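Side-chain contacts in beta-1,4-mannanase (Aplysia kurodai, PDB 3VUP), which probably hydrolyses the beta-1,4-linked mannose backbone of mannans, as a digestive-fluid enzyme of the sea hare: residues Y197-I200 and L201-L204; Q207-A210 and I211-D215. All coordinates share one frame; numbering follows the deposited sequence.

Contact 1. Residues Y197-I200 and L201-L204; sequences YQDI and LRFL
Tyr197 and Leu201 meet one turn apart at the start of helix 197-214, an outer helix of the TIM barrel. The bump is the branched end of Leu201. Its CG comes in at the edge of the Tyr197 ring, near the ring plane, 3.9 Å from Tyr197 CD1. Leu201 CG stands anti to its own carbonyl carbon (chi1 -66°), which turns the branch back toward the previous turn. Cys244, Leu245 and Ala248 of helix 242-249 complete the hollow around it. The Tyr197 hydroxyl is hydrogen-bonded to Tyr240.

Ile200 supplies a second bump. In the conformer described, of two deposited, its CD1 is set obliquely against the Phe203 ring, 4.0 Å from Phe203 CD2. Ile127 and Met160 form the surface on which both side chains rest.

Asp199 and Arg202 lie side by side and point the same way. In the Arg202 conformer described, also one of two, a bend at chi3 (66°) folds the chain so that NH2 meets Asp199 OD1. This salt bridge spans 3.0 Å from Arg202 NH2 to Asp199 OD1, from above the carboxylate plane. The carboxylate and guanidinium planes are 68° apart, so the pairing is not flat. With an alanine in place of Asp199, the guanidinium is likely to lose this charged mate and turn more freely. A water donates to Asp199 OD1 at 2.7 Å and accepts from Arg202 NH1 at 3.3 Å.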
loop_
_atom_site.group_PDB
_atom_site.type_symbol
_atom_site.label_atom_id
_atom_site.label_comp_id
_atom_site.label_asym_id
_atom_site.label_seq_id
_atom_site.Cartn_x
_atom_site.Cartn_y
_atom_site.Cartn_z
ATOM N N TYR A 197 9.205 12.088 -11.740
ATOM C CA TYR A 197 9.110 10.633 -11.661
ATOM C C TYR A 197 10.444 9.926 -11.519
ATOM O O TYR A 197 10.492 8.874 -10.901
ATOM C CB TYR A 197 8.263 10.016 -12.787
ATOM C CG TYR A 197 6.871 9.683 -12.297
ATOM C CD1 TYR A 197 6.624 8.536 -11.556
ATOM C CD2 TYR A 197 5.818 10.541 -12.527
ATOM C CE1 TYR A 197 5.348 8.246 -11.071
ATOM C CE2 TYR A 197 4.545 10.265 -12.055
ATOM C CZ TYR A 197 4.311 9.114 -11.332
ATOM O OH TYR A 197 3.042 8.864 -10.867
ATOM N N GLN A 198 11.527 10.469 -12.064
ATOM C CA GLN A 198 12.784 9.750 -11.884
ATOM C C GLN A 198 13.119 9.625 -10.390
ATOM O O GLN A 198 13.562 8.565 -9.932
ATOM C CB GLN A 198 13.934 10.393 -12.660
ATOM C CG GLN A 198 15.210 9.557 -12.639
ATOM C CD GLN A 198 16.323 10.160 -13.475
ATOM O OE1 GLN A 198 16.116 11.140 -14.188
ATOM N NE2 GLN A 198 17.515 9.579 -13.382
ATOM N N ASP A 199 12.882 10.691 -9.626
ATOM C CA ASP A 199 13.147 10.660 -8.195
ATOM C C ASP A 199 12.233 9.680 -7.465
ATOM O O ASP A 199 12.709 8.890 -6.645
ATOM C CB ASP A 199 12.996 12.046 -7.563
ATOM C CG ASP A 199 14.107 12.998 -7.944
ATOM O OD1 ASP A 199 15.256 12.565 -8.151
ATOM O OD2 ASP A 199 13.823 14.206 -8.012
ATOM N N ILE A 200 10.929 9.721 -7.734
ATOM C CA ILE A 200 10.017 8.828 -7.021
ATOM C C ILE A 200 10.245 7.372 -7.419
ATOM O O ILE A 200 10.153 6.476 -6.579
ATOM C CB ILE A 200 8.514 9.224 -7.166
ATOM C CG1 ILE A 200 7.725 8.771 -5.935
ATOM C CG2 ILE A 200 7.887 8.642 -8.428
ATOM C CD1 ILE A 200 8.051 9.532 -4.665
ATOM N N LEU A 201 10.584 7.126 -8.680
ATOM C CA LEU A 201 10.830 5.755 -9.107
ATOM C C LEU A 201 12.119 5.199 -8.505
ATOM O O LEU A 201 12.183 4.010 -8.185
ATOM C CB LEU A 201 10.787 5.620 -10.628
ATOM C CG LEU A 201 9.424 5.881 -11.264
ATOM C CD1 LEU A 201 9.564 5.894 -12.778
ATOM C CD2 LEU A 201 8.398 4.847 -10.804
ATOM N N ARG A 202 13.145 6.033 -8.352
ATOM C CA ARG A 202 14.342 5.593 -7.656
ATOM C C ARG A 202 13.998 5.247 -6.209
ATOM O O ARG A 202 14.414 4.214 -5.689
ATOM C CB ARG A 202 15.429 6.665 -7.693
ATOM C CG ARG A 202 16.632 6.303 -6.839
ATOM C CD ARG A 202 17.691 7.398 -6.822
ATOM N NE ARG A 202 17.225 8.620 -6.171
ATOM C CZ ARG A 202 16.963 9.751 -6.815
ATOM N NH1 ARG A 202 17.114 9.822 -8.131
ATOM N NH2 ARG A 202 16.544 10.811 -6.139
ATOM N N PHE A 203 13.243 6.127 -5.563
ATOM C CA PHE A 203 12.796 5.951 -4.182
ATOM C C PHE A 203 12.099 4.605 -4.012
ATOM O O PHE A 203 12.384 3.861 -3.070
ATOM C CB PHE A 203 11.878 7.140 -3.858
ATOM C CG PHE A 203 11.213 7.114 -2.500
ATOM C CD1 PHE A 203 11.888 7.525 -1.358
ATOM C CD2 PHE A 203 9.869 6.805 -2.397
ATOM C CE1 PHE A 203 11.242 7.562 -0.125
ATOM C CE2 PHE A 203 9.222 6.835 -1.175
ATOM C CZ PHE A 203 9.903 7.216 -0.039
ATOM N N LEU A 204 11.205 4.291 -4.941
ATOM C CA LEU A 204 10.481 3.029 -4.900
ATOM C C LEU A 204 11.372 1.827 -5.241
ATOM O O LEU A 204 11.366 0.820 -4.533
ATOM C CB LEU A 204 9.259 3.099 -5.818
ATOM C CG LEU A 204 8.207 4.159 -5.453
ATOM C CD1 LEU A 204 7.186 4.314 -6.572
ATOM C CD2 LEU A 204 7.511 3.823 -4.145
HETATM O O HOH W 1 16.405 11.944 -10.521
#

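Contact 2. Residues Q207-A210 and I211-D215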
loop_
_atom_site.group_PDB
_atom_site.type_symbol
_atom_site.label_atom_id
_atom_site.label_comp_id
_atom_site.label_asym_id
_atom_site.label_seq_id
_atom_site.Cartn_x
_atom_site.Cartn_y
_atom_site.Cartn_z
ATOM N N GLN A 207 13.877 0.914 -2.377
ATOM C CA GLN A 207 13.249 0.287 -1.222
ATOM C C GLN A 207 12.761 -1.125 -1.534
ATOM O O GLN A 207 12.937 -2.039 -0.729
ATOM C CB GLN A 207 12.127 1.158 -0.669
ATOM C CG GLN A 207 12.612 2.460 -0.056
ATOM C CD GLN A 207 11.454 3.302 0.420
ATOM O OE1 GLN A 207 11.026 3.191 1.565
ATOM N NE2 GLN A 207 10.914 4.125 -0.468
ATOM N N ALA A 208 12.138 -1.306 -2.692
ATOM C CA ALA A 208 11.676 -2.633 -3.065
ATOM C C ALA A 208 12.836 -3.623 -3.140
ATOM O O ALA A 208 12.718 -4.756 -2.690
ATOM C CB ALA A 208 10.911 -2.589 -4.380
ATOM N N ASP A 209 13.960 -3.180 -3.700
ATOM C CA ASP A 209 15.122 -4.046 -3.833
ATOM C C ASP A 209 15.705 -4.381 -2.466
ATOM O O ASP A 209 16.080 -5.523 -2.204
ATOM C CB ASP A 209 16.178 -3.403 -4.728
ATOM C CG ASP A 209 17.372 -4.311 -4.970
ATOM O OD1 ASP A 209 17.322 -5.152 -5.895
ATOM O OD2 ASP A 209 18.374 -4.166 -4.240
ATOM N N ALA A 210 15.759 -3.393 -1.581
ATOM C CA ALA A 210 16.260 -3.625 -0.233
ATOM C C ALA A 210 15.406 -4.655 0.501
ATOM O O ALA A 210 15.931 -5.548 1.169
ATOM C CB ALA A 210 16.303 -2.321 0.542
ATOM N N ILE A 211 14.089 -4.530 0.374
ATOM C CA ILE A 211 13.186 -5.476 1.015
ATOM C C ILE A 211 13.430 -6.901 0.521
ATOM O O ILE A 211 13.579 -7.831 1.312
ATOM C CB ILE A 211 11.714 -5.063 0.822
ATOM C CG1 ILE A 211 11.420 -3.781 1.607
ATOM C CG2 ILE A 211 10.767 -6.195 1.238
ATOM C CD1 ILE A 211 10.115 -3.142 1.251
ATOM N N LYS A 212 13.492 -7.068 -0.794
ATOM C CA LYS A 212 13.620 -8.405 -1.366
ATOM C C LYS A 212 15.046 -8.964 -1.419
ATOM O O LYS A 212 15.254 -10.113 -1.815
ATOM C CB LYS A 212 12.877 -8.509 -2.690
ATOM C CG LYS A 212 11.369 -8.522 -2.461
ATOM C CD LYS A 212 10.561 -8.709 -3.736
ATOM C CE LYS A 212 10.473 -7.421 -4.536
ATOM N NZ LYS A 212 9.628 -7.600 -5.744
ATOM N N THR A 213 16.021 -8.159 -1.018
ATOM C CA THR A 213 17.363 -8.664 -0.744
ATOM C C THR A 213 17.399 -9.205 0.684
ATOM O O THR A 213 18.001 -10.235 0.967
ATOM C CB THR A 213 18.447 -7.562 -0.877
ATOM O OG1 THR A 213 18.401 -6.978 -2.181
ATOM C CG2 THR A 213 19.834 -8.141 -0.653
ATOM N N THR A 214 16.729 -8.496 1.584
ATOM C CA THR A 214 16.754 -8.815 3.006
ATOM C C THR A 214 15.795 -9.952 3.363
ATOM O O THR A 214 16.136 -10.836 4.154
ATOM C CB THR A 214 16.440 -7.547 3.810
ATOM O OG1 THR A 214 17.401 -6.539 3.483
ATOM C CG2 THR A 214 16.492 -7.814 5.295
ATOM N N ASP A 215 14.603 -9.916 2.774
ATOM C CA ASP A 215 13.618 -10.984 2.918
ATOM C C ASP A 215 13.138 -11.342 1.516
ATOM O O ASP A 215 12.144 -10.791 1.029
ATOM C CB ASP A 215 12.438 -10.534 3.780
ATOM C CG ASP A 215 11.423 -11.646 4.013
ATOM O OD1 ASP A 215 11.612 -12.768 3.480
ATOM O OD2 ASP A 215 10.422 -11.399 4.726
#
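The carbonyl oxygen Asp209 O is gripped twice by Thr213. The hydroxyl donates to it, with Thr213 OG1 2.7 Å from Asp209 O. The amide Thr213 N reaches the same Asp209 O at 2.9 Å. The two donors come from opposite faces of the carbonyl plane, and the hydroxyl sits well above it. Thr213 OG1 lies beside its own backbone N (chi1 -57°), which lets one residue present both donors. This holds for the Thr213 conformer described, one of two deposited.

The Asp209 side chain crosses that of Thr213 at an angle, with Asp209 OD2 3.5 Å from Thr213 OG1. Asp209 OD1 accepts from the backbone N of Lys253. One residue on, Thr214 N donates to Ala210 O at 3.1 Å.

Ile211 lays CG1 over the preceding turn, 3.3 Å from Gln207 O, and packs on Trp157 and Leu159 of the barrel wall. Lys212 NZ hydrogen-bonds Val255 O and forms a salt bridge with Asp257. Asp215 is the first residue to leave helical geometry. A threonine hydroxyl returned to the carbonyl four residues back is typical of helices, here in the last turns of a TIM-barrel helix.

How the contacts relate
The chain leaves barrel strand 157-161, passes a long excursion and enters helix 197-214. Contact 1 comes first, contact 2 follows on the same helix, and their centres lie about 16 Å apart. Neither closes a long loop, since each joins successive turns. They run in series and neither nest nor cross. Residues of contact 1 pack on helices 122-128 and 242-249, the latter carrying Cys244, disulfide-bonded to Cys177 ahead of helix 197-214. Those of contact 2 pack on helix 130-147 and strands 157-161 and 220-224. Gln207 NE2 of contact 2 is hydrogen-bonded to Phe203 O of contact 1. The chain then enters strand 220-224, completing a beta-alpha-beta crossover.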